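Local coordinates for adhesion and penetration protein autotransporter (Haemophilus influenzae, PDB 3SYJ) that promotes adherence and invasion by binding a host cell structure, self-associates in bacterial aggregation, and probably acts as a serine protease, at residues F15-I29 with T41-V53. Residues are numbered along the deposited sequence; the frame is centred on the assembly and turned at random.
Sequences FAENKGKFTVGAQNI and TSMTKAPMIDFSV
Met48 lies over one face of the Phe15 ring: its methyl CE stands almost exactly on the ring normal, 3.6 Å from the centroid of the Phe15 ring, a CH-pi contact, while SD, 4.3 Å from that centroid over the same face, makes the Met-aromatic contact. CG anti to the backbone N (chi1 178°) carries the Met48 side chain out from the backbone, and the bend at chi2 (68°) lets the thioether lie over the ring. Met43 CE and Ser42 OG border the edge of the Phe15 ring, and Phe51 lies obliquely beside it, CE2 3.8 Å from Phe15 CD2. Strands 151-155 and 179-182 pack against this cluster.

Side-chain amides tie loop to loop. Asn18, in the Schellman motif that follows helix 9-17, uses both ends of its amide: OD1 takes the N-H of Phe51 on a lone pair (2.9 Å), and ND2 gives to Ile49 O (3.0 Å) and to Phe22 O within its own segment. Three bonds thus fix the amide's rotation. Gln27 NE2 reaches Met43 O (3.3 Å) from one face of the carbonyl plane, and a backbone donor, Asn28 N, from the opposite face. Asn28 ND2 packs against Thr44 CA and CG2.

Between Asn18 and Gln27 the main chains bond directly, Gly25 N to Met48 O (2.9 Å) and Met48 N to Ala26 O; beyond Asn28 comes the antiparallel hydrogen-bonded pair Ile29-Ser42. Asn28 and Ile29 opposite Ser42 form a G1 beta bulge at the end of the two-stranded sheet 29-32/38-42, and the whole contact belongs to the N-terminal S6 peptidase region of this beta-helical autotransporter passenger.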
loop_
_atom_site.group_PDB
_atom_site.type_symbol
_atom_site.label_atom_id
_atom_site.label_comp_id
_atom_site.label_asym_id
_atom_site.label_seq_id
_atom_site.Cartn_x
_atom_site.Cartn_y
_atom_site.Cartn_z
ATOM N N PHE A 15 23.910 12.068 48.031
ATOM C CA PHE A 15 22.953 12.905 48.752
ATOM C C PHE A 15 23.430 14.361 48.743
ATOM O O PHE A 15 22.678 15.262 48.378
ATOM C CB PHE A 15 22.790 12.399 50.197
ATOM C CG PHE A 15 21.463 12.739 50.827
ATOM C CD1 PHE A 15 20.372 11.897 50.675
ATOM C CD2 PHE A 15 21.310 13.894 51.583
ATOM C CE1 PHE A 15 19.152 12.199 51.259
ATOM C CE2 PHE A 15 20.092 14.204 52.170
ATOM C CZ PHE A 15 19.012 13.354 52.012
ATOM N N ALA A 16 24.692 14.578 49.115
ATOM C CA ALA A 16 25.230 15.932 49.234
ATOM C C ALA A 16 25.364 16.633 47.881
ATOM O O ALA A 16 25.199 17.850 47.788
ATOM C CB ALA A 16 26.562 15.910 49.942
ATOM N N GLU A 17 25.670 15.862 46.842
ATOM C CA GLU A 17 25.890 16.423 45.511
ATOM C C GLU A 17 24.621 16.408 44.655
ATOM O O GLU A 17 24.666 16.780 43.486
ATOM C CB GLU A 17 27.013 15.669 44.772
ATOM C CG GLU A 17 28.321 15.471 45.562
ATOM C CD GLU A 17 29.053 16.774 45.879
ATOM O OE1 GLU A 17 28.796 17.805 45.215
ATOM O OE2 GLU A 17 29.902 16.761 46.797
ATOM N N ASN A 18 23.496 15.980 45.227
ATOM C CA ASN A 18 22.277 15.784 44.439
ATOM C C ASN A 18 22.554 14.910 43.218
ATOM O O ASN A 18 22.118 15.224 42.112
ATOM C CB ASN A 18 21.668 17.126 43.989
ATOM C CG ASN A 18 20.913 17.841 45.110
ATOM O OD1 ASN A 18 21.282 18.944 45.509
ATOM N ND2 ASN A 18 19.860 17.210 45.625
ATOM N N LYS A 19 23.291 13.822 43.423
ATOM C CA LYS A 19 23.595 12.886 42.347
ATOM C C LYS A 19 22.990 11.522 42.635
ATOM O O LYS A 19 22.184 11.375 43.549
ATOM C CB LYS A 19 25.102 12.789 42.116
ATOM C CG LYS A 19 25.680 14.100 41.634
ATOM C CD LYS A 19 27.183 14.056 41.465
ATOM C CE LYS A 19 27.657 15.312 40.761
ATOM N NZ LYS A 19 29.102 15.254 40.441
ATOM N N GLY A 20 23.372 10.525 41.850
ATOM C CA GLY A 20 22.681 9.253 41.890
ATOM C C GLY A 20 21.182 9.487 41.806
ATOM O O GLY A 20 20.696 10.222 40.944
ATOM N N LYS A 21 20.444 8.873 42.715
ATOM C CA LYS A 21 18.998 8.978 42.689
ATOM C C LYS A 21 18.527 10.231 43.407
ATOM O O LYS A 21 17.339 10.553 43.391
ATOM C CB LYS A 21 18.363 7.724 43.290
ATOM C CG LYS A 21 18.142 6.643 42.250
ATOM C CD LYS A 21 18.136 5.253 42.841
ATOM C CE LYS A 21 17.812 4.229 41.766
ATOM N NZ LYS A 21 18.402 2.899 42.097
ATOM N N PHE A 22 19.467 10.954 44.005
ATOM C CA PHE A 22 19.118 12.098 44.839
ATOM C C PHE A 22 19.119 13.430 44.084
ATOM O O PHE A 22 19.580 14.462 44.585
ATOM C CB PHE A 22 20.025 12.141 46.065
ATOM C CG PHE A 22 19.849 10.952 46.981
ATOM C CD1 PHE A 22 18.685 10.807 47.735
ATOM C CD2 PHE A 22 20.828 9.976 47.070
ATOM C CE1 PHE A 22 18.511 9.721 48.574
ATOM C CE2 PHE A 22 20.665 8.880 47.913
ATOM C CZ PHE A 22 19.502 8.754 48.670
ATOM N N THR A 23 18.594 13.396 42.866
ATOM C CA THR A 23 18.458 14.597 42.071
ATOM C C THR A 23 17.386 15.460 42.706
ATOM O O THR A 23 16.503 14.958 43.413
ATOM C CB THR A 23 18.044 14.249 40.656
ATOM O OG1 THR A 23 16.958 13.324 40.714
ATOM C CG2 THR A 23 19.206 13.610 39.904
ATOM N N VAL A 24 17.455 16.759 42.457
ATOM C CA VAL A 24 16.533 17.680 43.098
ATOM C C VAL A 24 15.095 17.290 42.764
ATOM O O VAL A 24 14.782 16.972 41.612
ATOM C CB VAL A 24 16.813 19.135 42.679
ATOM C CG1 VAL A 24 15.869 20.080 43.391
ATOM C CG2 VAL A 24 18.258 19.491 42.978
ATOM N N GLY A 25 14.234 17.284 43.783
ATOM C CA GLY A 25 12.820 16.996 43.594
ATOM C C GLY A 25 12.450 15.526 43.658
ATOM O O GLY A 25 11.280 15.195 43.854
ATOM N N ALA A 26 13.441 14.648 43.498
ATOM C CA ALA A 26 13.210 13.207 43.518
ATOM C C ALA A 26 12.551 12.756 44.820
ATOM O O ALA A 26 12.701 13.397 45.854
ATOM C CB ALA A 26 14.519 12.447 43.291
ATOM N N GLN A 27 11.825 11.644 44.762
ATOM C CA GLN A 27 11.134 11.136 45.935
ATOM C C GLN A 27 11.161 9.607 46.041
ATOM O O GLN A 27 11.377 8.891 45.056
ATOM C CB GLN A 27 9.693 11.657 45.974
ATOM C CG GLN A 27 9.575 13.100 46.432
ATOM C CD GLN A 27 8.169 13.446 46.901
ATOM O OE1 GLN A 27 7.417 14.136 46.202
ATOM N NE2 GLN A 27 7.801 12.953 48.083
ATOM N N ASN A 28 10.937 9.112 47.252
ATOM C CA ASN A 28 10.876 7.678 47.466
ATOM C C ASN A 28 12.132 6.954 47.003
ATOM O O ASN A 28 12.052 6.024 46.206
ATOM C CB ASN A 28 9.657 7.105 46.751
ATOM C CG ASN A 28 8.386 7.783 47.178
ATOM O OD1 ASN A 28 7.647 8.309 46.354
ATOM N ND2 ASN A 28 8.142 7.808 48.478
ATOM N N ILE A 29 13.291 7.386 47.492
ATOM C CA ILE A 29 14.536 6.701 47.159
ATOM C C ILE A 29 14.788 5.573 48.155
ATOM O O ILE A 29 14.934 5.802 49.357
ATOM C CB ILE A 29 15.751 7.656 47.125
ATOM C CG1 ILE A 29 15.540 8.766 46.094
ATOM C CG2 ILE A 29 17.027 6.899 46.793
ATOM C CD1 ILE A 29 15.008 10.051 46.684
ATOM N N THR A 41 13.065 4.156 53.119
ATOM C CA THR A 41 12.841 4.879 51.883
ATOM C C THR A 41 12.981 6.367 52.145
ATOM O O THR A 41 12.353 6.912 53.053
ATOM C CB THR A 41 11.464 4.591 51.300
ATOM O OG1 THR A 41 11.359 3.196 51.019
ATOM C CG2 THR A 41 11.268 5.373 50.009
ATOM N N SER A 42 13.811 7.018 51.342
ATOM C CA SER A 42 14.139 8.414 51.568
ATOM C C SER A 42 13.224 9.369 50.785
ATOM O O SER A 42 12.779 9.053 49.677
ATOM C CB SER A 42 15.608 8.655 51.211
ATOM O OG SER A 42 15.988 9.980 51.519
ATOM N N MET A 43 12.948 10.531 51.376
ATOM C CA MET A 43 12.149 11.581 50.729
ATOM C C MET A 43 10.767 11.091 50.289
ATOM O O MET A 43 10.382 11.244 49.126
ATOM C CB MET A 43 12.897 12.184 49.534
ATOM C CG MET A 43 14.163 12.930 49.917
ATOM S SD MET A 43 13.831 14.322 51.022
ATOM C CE MET A 43 15.166 14.137 52.208
ATOM N N THR A 44 10.026 10.505 51.227
ATOM C CA THR A 44 8.682 10.015 50.940
ATOM C C THR A 44 7.676 11.127 51.187
ATOM O O THR A 44 6.557 11.080 50.687
ATOM C CB THR A 44 8.300 8.786 51.803
ATOM O OG1 THR A 44 8.255 9.155 53.187
ATOM C CG2 THR A 44 9.307 7.663 51.619
ATOM N N LYS A 45 8.085 12.130 51.959
ATOM C CA LYS A 45 7.189 13.216 52.333
ATOM C C LYS A 45 7.665 14.614 51.899
ATOM O O LYS A 45 7.066 15.621 52.272
ATOM C CB LYS A 45 6.908 13.166 53.831
ATOM C CG LYS A 45 6.185 11.902 54.222
ATOM C CD LYS A 45 6.188 11.665 55.724
ATOM C CE LYS A 45 5.266 10.495 56.072
ATOM N NZ LYS A 45 5.281 10.132 57.517
ATOM N N ALA A 46 8.725 14.670 51.095
ATOM C CA ALA A 46 9.171 15.928 50.513
ATOM C C ALA A 46 9.982 15.631 49.276
ATOM O O ALA A 46 10.622 14.585 49.195
ATOM C CB ALA A 46 10.000 16.720 51.511
ATOM N N PRO A 47 9.942 16.539 48.290
ATOM C CA PRO A 47 10.834 16.413 47.136
ATOM C C PRO A 47 12.258 16.676 47.609
ATOM O O PRO A 47 12.450 17.549 48.460
ATOM C CB PRO A 47 10.369 17.544 46.209
ATOM C CG PRO A 47 9.006 17.936 46.716
ATOM C CD PRO A 47 9.062 17.715 48.181
ATOM N N MET A 48 13.229 15.922 47.099
ATOM C CA MET A 48 14.628 16.080 47.512
ATOM C C MET A 48 15.088 17.538 47.471
ATOM O O MET A 48 14.921 18.225 46.463
ATOM C CB MET A 48 15.554 15.242 46.625
ATOM C CG MET A 48 17.027 15.393 46.958
ATOM S SD MET A 48 17.504 14.690 48.564
ATOM C CE MET A 48 19.277 14.946 48.517
ATOM N N ILE A 49 15.687 17.990 48.569
ATOM C CA ILE A 49 16.184 19.354 48.710
ATOM C C ILE A 49 17.171 19.736 47.588
ATOM O O ILE A 49 17.860 18.886 47.034
ATOM C CB ILE A 49 16.861 19.513 50.099
ATOM C CG1 ILE A 49 17.131 20.976 50.437
ATOM C CG2 ILE A 49 18.145 18.692 50.179
ATOM C CD1 ILE A 49 17.674 21.177 51.839
ATOM N N ASP A 50 17.231 21.016 47.246
ATOM C CA ASP A 50 18.208 21.491 46.279
ATOM C C ASP A 50 19.377 22.019 47.088
ATOM O O ASP A 50 19.280 23.088 47.690
ATOM C CB ASP A 50 17.603 22.605 45.424
ATOM C CG ASP A 50 18.525 23.068 44.289
ATOM O OD1 ASP A 50 19.764 22.919 44.381
ATOM O OD2 ASP A 50 17.995 23.609 43.294
ATOM N N PHE A 51 20.471 21.264 47.124
ATOM C CA PHE A 51 21.622 21.638 47.947
ATOM C C PHE A 51 22.515 22.701 47.272
ATOM O O PHE A 51 23.535 23.111 47.831
ATOM C CB PHE A 51 22.460 20.404 48.317
ATOM C CG PHE A 51 21.985 19.674 49.559
ATOM C CD1 PHE A 51 21.684 20.369 50.733
ATOM C CD2 PHE A 51 21.896 18.286 49.565
ATOM C CE1 PHE A 51 21.282 19.699 51.878
ATOM C CE2 PHE A 51 21.495 17.604 50.713
ATOM C CZ PHE A 51 21.177 18.312 51.869
ATOM N N SER A 52 22.141 23.153 46.079
ATOM C CA SER A 52 22.953 24.153 45.380
ATOM C C SER A 52 23.089 25.475 46.165
ATOM O O SER A 52 23.989 26.267 45.901
ATOM C CB SER A 52 22.429 24.396 43.959
ATOM O OG SER A 52 21.236 25.161 43.968
ATOM N N VAL A 53 22.214 25.690 47.145
ATOM C CA VAL A 53 22.278 26.892 47.983
ATOM C C VAL A 53 23.371 26.802 49.051
ATOM O O VAL A 53 23.659 27.782 49.751
ATOM C CB VAL A 53 20.940 27.161 48.694
ATOM C CG1 VAL A 53 19.808 27.193 47.684
ATOM C CG2 VAL A 53 20.686 26.100 49.758
HETATM O O HOH W 1 5.790 9.273 49.137
#